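Local coordinates for protein (auracyanin) (Chloroflexus aurantiacus, PDB 1QHQ) that carries electrons as a blue copper protein of the cupredoxin family, probably accepting them as a soluble partner of the membrane-bound alternative complex III, at residues T14-L28 against T41-V55. Sequence-based numbering, arbitrary orientation.
Sequences TPAQTVEVRAAPDAL and TVVRLDFVNQNNLGV
Thr18 and Arg44 run side by side on the outer face of two parallel strands, and Thr18 CG2 sits over one face of the guanidinium, 3.6 Å from Arg44 NH2. In-plane with that guanidinium lies the carboxylate of Asp46, gripped side-on: NE reaches OD1 and NH2 reaches OD2, each oxygen using its syn lone pair. Asp46 OD1 is also bonded to Ser107 on the next strand. Further along, in the conformer described, Glu20 OE1 pairs with Arg22 NE at 2.8 Å; in this same conformer Glu20 OE2 and Asp46 OD2 lie 4.5 Å apart, like charges that their arginine partners would probably offset.

On the inner face, Val21 CG1 meets Phe47 CD1 at 3.7 Å. Phe47 CG is anti to the backbone N (chi1 -178°), and the ring turns its edge to the backbone of Val21. The backbone ladder from Arg44 N to Gln17 O through Val48 N to Val21 O defines the parallel pair 17-22 and 42-49 of the cupredoxin beta-sandwich; Val19 and Val21 touch Leu35 of the other sheet.

Toward the copper end the strands give way to loops, where Asn52 N donates to Pro25 O and Asn52 ND2 to Asp26 OD1, the latter at 3.1 Å. Asn51 CB touches Pro25 O, and its amide turns into its own loop: OD1 accepts from Leu53 N, an Asx turn, and from Val55 N, while ND2 bonds Asn49 OD1 at 2.8 Å and Val55 O. An alanine here would probably leave Leu53 N and Val55 N without their acceptor and Asn49 OD1 without the ND2 donor, freeing this loop to shift. Asn49, beside the copper ligand His57, holds Val55 O through ND2, and its OD1 touches Ala23 CB.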
loop_
_atom_site.group_PDB
_atom_site.type_symbol
_atom_site.label_atom_id
_atom_site.label_comp_id
_atom_site.label_asym_id
_atom_site.label_seq_id
_atom_site.Cartn_x
_atom_site.Cartn_y
_atom_site.Cartn_z
ATOM N N THR A 14 -8.311 -2.372 17.405
ATOM C CA THR A 14 -9.596 -2.492 16.672
ATOM C C THR A 14 -9.725 -1.275 15.768
ATOM O O THR A 14 -9.512 -0.135 16.172
ATOM C CB THR A 14 -10.764 -2.587 17.656
ATOM O OG1 THR A 14 -11.962 -2.108 17.023
ATOM C CG2 THR A 14 -10.510 -1.814 18.917
ATOM N N PRO A 15 -10.052 -1.514 14.492
ATOM C CA PRO A 15 -10.163 -0.415 13.554
ATOM C C PRO A 15 -11.325 0.519 13.903
ATOM O O PRO A 15 -12.410 0.039 14.222
ATOM C CB PRO A 15 -10.370 -1.094 12.216
ATOM C CG PRO A 15 -10.496 -2.526 12.446
ATOM C CD PRO A 15 -10.303 -2.829 13.892
ATOM N N ALA A 16 -11.086 1.807 13.737
ATOM C CA ALA A 16 -12.168 2.802 13.878
ATOM C C ALA A 16 -12.892 2.961 12.548
ATOM O O ALA A 16 -14.021 3.452 12.442
ATOM C CB ALA A 16 -11.611 4.117 14.337
ATOM N N GLN A 17 -12.170 2.651 11.461
ATOM C CA GLN A 17 -12.701 2.724 10.135
ATOM C C GLN A 17 -12.086 1.572 9.305
ATOM O O GLN A 17 -11.025 1.091 9.656
ATOM C CB GLN A 17 -12.331 4.030 9.417
ATOM C CG GLN A 17 -13.054 5.247 9.953
ATOM C CD GLN A 17 -12.823 6.502 9.167
ATOM O OE1 GLN A 17 -12.739 6.538 7.932
ATOM N NE2 GLN A 17 -12.730 7.611 9.895
ATOM N N THR A 18 -12.842 1.158 8.289
ATOM C CA THR A 18 -12.206 0.226 7.324
ATOM C C THR A 18 -12.411 0.826 5.928
ATOM O O THR A 18 -13.341 1.599 5.691
ATOM C CB THR A 18 -12.787 -1.179 7.330
ATOM O OG1 THR A 18 -14.148 -1.135 6.835
ATOM C CG2 THR A 18 -12.855 -1.760 8.747
ATOM N N VAL A 19 -11.468 0.511 5.049
ATOM C CA VAL A 19 -11.628 1.059 3.666
ATOM C C VAL A 19 -11.211 -0.033 2.669
ATOM O O VAL A 19 -10.228 -0.733 2.921
ATOM C CB VAL A 19 -10.783 2.312 3.477
ATOM C CG1 VAL A 19 -9.317 2.055 3.820
ATOM C CG2 VAL A 19 -10.852 2.809 2.019
ATOM N N GLU A 20 -11.956 -0.154 1.597
ATOM C CA GLU A 20 -11.665 -1.180 0.575
ATOM C C GLU A 20 -10.872 -0.548 -0.583
ATOM O O GLU A 20 -11.263 0.506 -1.061
ATOM C CB GLU A 20 -12.997 -1.631 -0.069
ATOM C CG GLU A 20 -13.639 -2.815 0.585
ATOM C CD GLU A 20 -13.494 -4.117 -0.170
ATOM O OE1 GLU A 20 -13.598 -4.149 -1.413
ATOM O OE2 GLU A 20 -13.298 -5.154 0.509
ATOM N N VAL A 21 -9.815 -1.224 -0.991
ATOM C CA VAL A 21 -9.141 -0.795 -2.254
ATOM C C VAL A 21 -9.185 -2.002 -3.189
ATOM O O VAL A 21 -8.997 -3.124 -2.717
ATOM C CB VAL A 21 -7.707 -0.388 -1.969
ATOM C CG1 VAL A 21 -6.886 -0.233 -3.253
ATOM C CG2 VAL A 21 -7.681 0.908 -1.169
ATOM N N ARG A 22 -9.368 -1.747 -4.470
ATOM C CA ARG A 22 -9.378 -2.844 -5.444
ATOM C C ARG A 22 -8.315 -2.498 -6.530
ATOM O O ARG A 22 -8.053 -1.327 -6.766
ATOM C CB ARG A 22 -10.706 -3.045 -6.154
ATOM C CG ARG A 22 -11.937 -3.084 -5.309
ATOM C CD ARG A 22 -12.539 -4.433 -5.060
ATOM N NE ARG A 22 -13.708 -4.339 -4.159
ATOM C CZ ARG A 22 -14.898 -4.864 -4.410
ATOM N NH1 ARG A 22 -15.125 -5.541 -5.530
ATOM N NH2 ARG A 22 -15.905 -4.722 -3.532
ATOM N N ALA A 23 -7.927 -3.562 -7.213
ATOM C CA ALA A 23 -7.038 -3.365 -8.387
ATOM C C ALA A 23 -7.887 -3.056 -9.599
ATOM O O ALA A 23 -9.075 -3.425 -9.661
ATOM C CB ALA A 23 -6.237 -4.649 -8.592
ATOM N N ALA A 24 -7.323 -2.296 -10.548
ATOM C CA ALA A 24 -8.040 -2.228 -11.866
ATOM C C ALA A 24 -7.977 -3.658 -12.445
ATOM O O ALA A 24 -6.982 -4.347 -12.229
ATOM C CB ALA A 24 -7.295 -1.275 -12.778
ATOM N N PRO A 25 -9.027 -4.082 -13.100
ATOM C CA PRO A 25 -9.099 -5.450 -13.615
ATOM C C PRO A 25 -8.220 -5.642 -14.837
ATOM O O PRO A 25 -7.674 -6.741 -15.010
ATOM C CB PRO A 25 -10.562 -5.642 -13.923
ATOM C CG PRO A 25 -11.064 -4.285 -14.266
ATOM C CD PRO A 25 -10.260 -3.323 -13.380
ATOM N N ASP A 26 -8.011 -4.592 -15.612
ATOM C CA ASP A 26 -7.287 -4.708 -16.885
ATOM C C ASP A 26 -6.133 -3.743 -17.012
ATOM O O ASP A 26 -5.604 -3.513 -18.126
ATOM C CB ASP A 26 -8.295 -4.479 -18.041
ATOM C CG ASP A 26 -9.305 -5.633 -18.094
ATOM O OD1 ASP A 26 -8.832 -6.791 -18.136
ATOM O OD2 ASP A 26 -10.505 -5.375 -17.935
ATOM N N ALA A 27 -5.643 -3.182 -15.912
ATOM C CA ALA A 27 -4.529 -2.239 -15.960
ATOM C C ALA A 27 -3.640 -2.378 -14.759
ATOM O O ALA A 27 -4.116 -2.842 -13.691
ATOM C CB ALA A 27 -5.057 -0.793 -16.060
ATOM N N LEU A 28 -2.419 -1.894 -14.796
ATOM C CA LEU A 28 -1.546 -1.804 -13.647
ATOM C C LEU A 28 -1.830 -0.517 -12.865
ATOM O O LEU A 28 -1.150 0.488 -12.924
ATOM C CB LEU A 28 -0.080 -1.876 -14.085
ATOM C CG LEU A 28 0.240 -3.103 -14.982
ATOM C CD1 LEU A 28 1.722 -3.068 -15.339
ATOM C CD2 LEU A 28 -0.104 -4.394 -14.276
ATOM N N THR A 41 -5.874 7.826 13.468
ATOM C CA THR A 41 -6.986 6.939 13.584
ATOM C C THR A 41 -6.601 5.526 13.122
ATOM O O THR A 41 -5.798 5.403 12.187
ATOM C CB THR A 41 -8.144 7.406 12.621
ATOM O OG1 THR A 41 -8.511 8.743 13.067
ATOM C CG2 THR A 41 -9.317 6.486 12.746
ATOM N N VAL A 42 -7.072 4.517 13.815
ATOM C CA VAL A 42 -6.780 3.127 13.394
ATOM C C VAL A 42 -7.719 2.743 12.262
ATOM O O VAL A 42 -8.947 2.808 12.375
ATOM C CB VAL A 42 -6.941 2.117 14.533
ATOM C CG1 VAL A 42 -6.573 0.701 14.091
ATOM C CG2 VAL A 42 -6.043 2.549 15.712
ATOM N N VAL A 43 -7.095 2.331 11.148
ATOM C CA VAL A 43 -7.893 1.950 9.966
ATOM C C VAL A 43 -7.467 0.576 9.490
ATOM O O VAL A 43 -6.268 0.274 9.517
ATOM C CB VAL A 43 -7.658 2.946 8.790
ATOM C CG1 VAL A 43 -8.322 2.477 7.531
ATOM C CG2 VAL A 43 -8.117 4.340 9.215
ATOM N N ARG A 44 -8.421 -0.266 9.128
ATOM C CA ARG A 44 -8.101 -1.479 8.388
ATOM C C ARG A 44 -8.353 -1.248 6.899
ATOM O O ARG A 44 -9.449 -0.955 6.468
ATOM C CB ARG A 44 -8.887 -2.704 8.860
ATOM C CG ARG A 44 -8.259 -3.991 8.159
ATOM C CD ARG A 44 -9.114 -5.196 8.536
ATOM N NE ARG A 44 -10.413 -5.164 7.905
ATOM C CZ ARG A 44 -11.612 -5.279 8.349
ATOM N NH1 ARG A 44 -11.822 -5.520 9.682
ATOM N NH2 ARG A 44 -12.690 -5.157 7.579
ATOM N N LEU A 45 -7.246 -1.421 6.119
ATOM C CA LEU A 45 -7.384 -1.290 4.672
ATOM C C LEU A 45 -7.443 -2.709 4.068
ATOM O O LEU A 45 -6.607 -3.551 4.416
ATOM C CB LEU A 45 -6.126 -0.582 4.129
ATOM C CG LEU A 45 -6.127 -0.264 2.626
ATOM C CD1 LEU A 45 -5.168 0.852 2.304
ATOM C CD2 LEU A 45 -5.771 -1.522 1.819
ATOM N N ASP A 46 -8.515 -2.970 3.377
ATOM C CA ASP A 46 -8.712 -4.288 2.741
ATOM C C ASP A 46 -8.382 -4.129 1.232
ATOM O O ASP A 46 -9.136 -3.447 0.554
ATOM C CB ASP A 46 -10.146 -4.751 2.916
ATOM C CG ASP A 46 -10.530 -4.900 4.410
ATOM O OD1 ASP A 46 -9.622 -5.228 5.166
ATOM O OD2 ASP A 46 -11.743 -4.825 4.686
ATOM N N PHE A 47 -7.314 -4.787 0.799
ATOM C CA PHE A 47 -6.981 -4.708 -0.660
ATOM C C PHE A 47 -7.387 -6.030 -1.329
ATOM O O PHE A 47 -6.958 -7.110 -0.920
ATOM C CB PHE A 47 -5.464 -4.534 -0.763
ATOM C CG PHE A 47 -4.958 -4.393 -2.190
ATOM C CD1 PHE A 47 -5.748 -3.765 -3.118
ATOM C CD2 PHE A 47 -3.742 -4.915 -2.538
ATOM C CE1 PHE A 47 -5.331 -3.675 -4.461
ATOM C CE2 PHE A 47 -3.315 -4.793 -3.864
ATOM C CZ PHE A 47 -4.087 -4.158 -4.793
ATOM N N VAL A 48 -8.378 -5.918 -2.204
ATOM C CA VAL A 48 -8.858 -7.084 -2.959
ATOM C C VAL A 48 -8.256 -7.042 -4.378
ATOM O O VAL A 48 -8.428 -6.068 -5.096
ATOM C CB VAL A 48 -10.397 -7.005 -3.087
ATOM C CG1 VAL A 48 -10.926 -8.258 -3.764
ATOM C CG2 VAL A 48 -11.011 -6.861 -1.676
ATOM N N ASN A 49 -7.360 -7.994 -4.640
ATOM C CA ASN A 49 -6.690 -8.045 -5.948
ATOM C C ASN A 49 -7.435 -8.974 -6.913
ATOM O O ASN A 49 -7.013 -10.143 -7.022
ATOM C CB ASN A 49 -5.245 -8.503 -5.802
ATOM C CG ASN A 49 -4.520 -8.454 -7.217
ATOM O OD1 ASN A 49 -5.080 -7.863 -8.077
ATOM N ND2 ASN A 49 -3.388 -9.085 -7.235
ATOM N N GLN A 50 -8.488 -8.525 -7.541
ATOM C CA GLN A 50 -9.133 -9.309 -8.615
ATOM C C GLN A 50 -8.829 -8.593 -9.951
ATOM O O GLN A 50 -9.100 -7.422 -10.113
ATOM C CB GLN A 50 -10.637 -9.351 -8.408
ATOM C CG GLN A 50 -11.031 -10.313 -7.271
ATOM C CD GLN A 50 -12.498 -10.167 -6.921
ATOM O OE1 GLN A 50 -13.294 -9.642 -7.707
ATOM N NE2 GLN A 50 -12.857 -10.627 -5.726
ATOM N N ASN A 51 -8.152 -9.349 -10.838
ATOM C CA ASN A 51 -7.757 -8.708 -12.111
ATOM C C ASN A 51 -7.717 -9.781 -13.210
ATOM O O ASN A 51 -7.581 -10.953 -12.900
ATOM C CB ASN A 51 -6.441 -7.986 -11.992
ATOM C CG ASN A 51 -5.213 -8.810 -11.848
ATOM O OD1 ASN A 51 -4.713 -9.436 -12.822
ATOM N ND2 ASN A 51 -4.601 -8.875 -10.677
ATOM N N ASN A 52 -7.841 -9.315 -14.433
ATOM C CA ASN A 52 -7.845 -10.221 -15.593
ATOM C C ASN A 52 -6.476 -10.479 -16.161
ATOM O O ASN A 52 -6.372 -11.193 -17.195
ATOM C CB ASN A 52 -8.757 -9.569 -16.663
ATOM C CG ASN A 52 -10.177 -9.437 -16.146
ATOM O OD1 ASN A 52 -10.639 -10.368 -15.457
ATOM N ND2 ASN A 52 -10.859 -8.363 -16.480
ATOM N N LEU A 53 -5.396 -10.025 -15.553
ATOM C CA LEU A 53 -4.050 -10.186 -16.087
ATOM C C LEU A 53 -3.301 -11.327 -15.476
ATOM O O LEU A 53 -2.129 -11.617 -15.795
ATOM C CB LEU A 53 -3.251 -8.862 -15.835
ATOM C CG LEU A 53 -3.905 -7.614 -16.393
ATOM C CD1 LEU A 53 -3.134 -6.354 -15.993
ATOM C CD2 LEU A 53 -4.002 -7.693 -17.922
ATOM N N GLY A 54 -3.808 -11.857 -14.329
ATOM C CA GLY A 54 -3.059 -12.866 -13.594
ATOM C C GLY A 54 -1.891 -12.276 -12.830
ATOM O O GLY A 54 -0.947 -12.940 -12.425
ATOM N N VAL A 55 -1.995 -10.943 -12.542
ATOM C CA VAL A 55 -0.855 -10.239 -11.989
ATOM C C VAL A 55 -0.951 -9.942 -10.493
ATOM O O VAL A 55 -2.042 -9.825 -9.935
ATOM C CB VAL A 55 -0.558 -8.944 -12.781
ATOM C CG1 VAL A 55 -1.521 -7.831 -12.386
ATOM C CG2 VAL A 55 0.895 -8.542 -12.606
HETATM O O HOH W 1 -10.771 -5.270 -10.865
#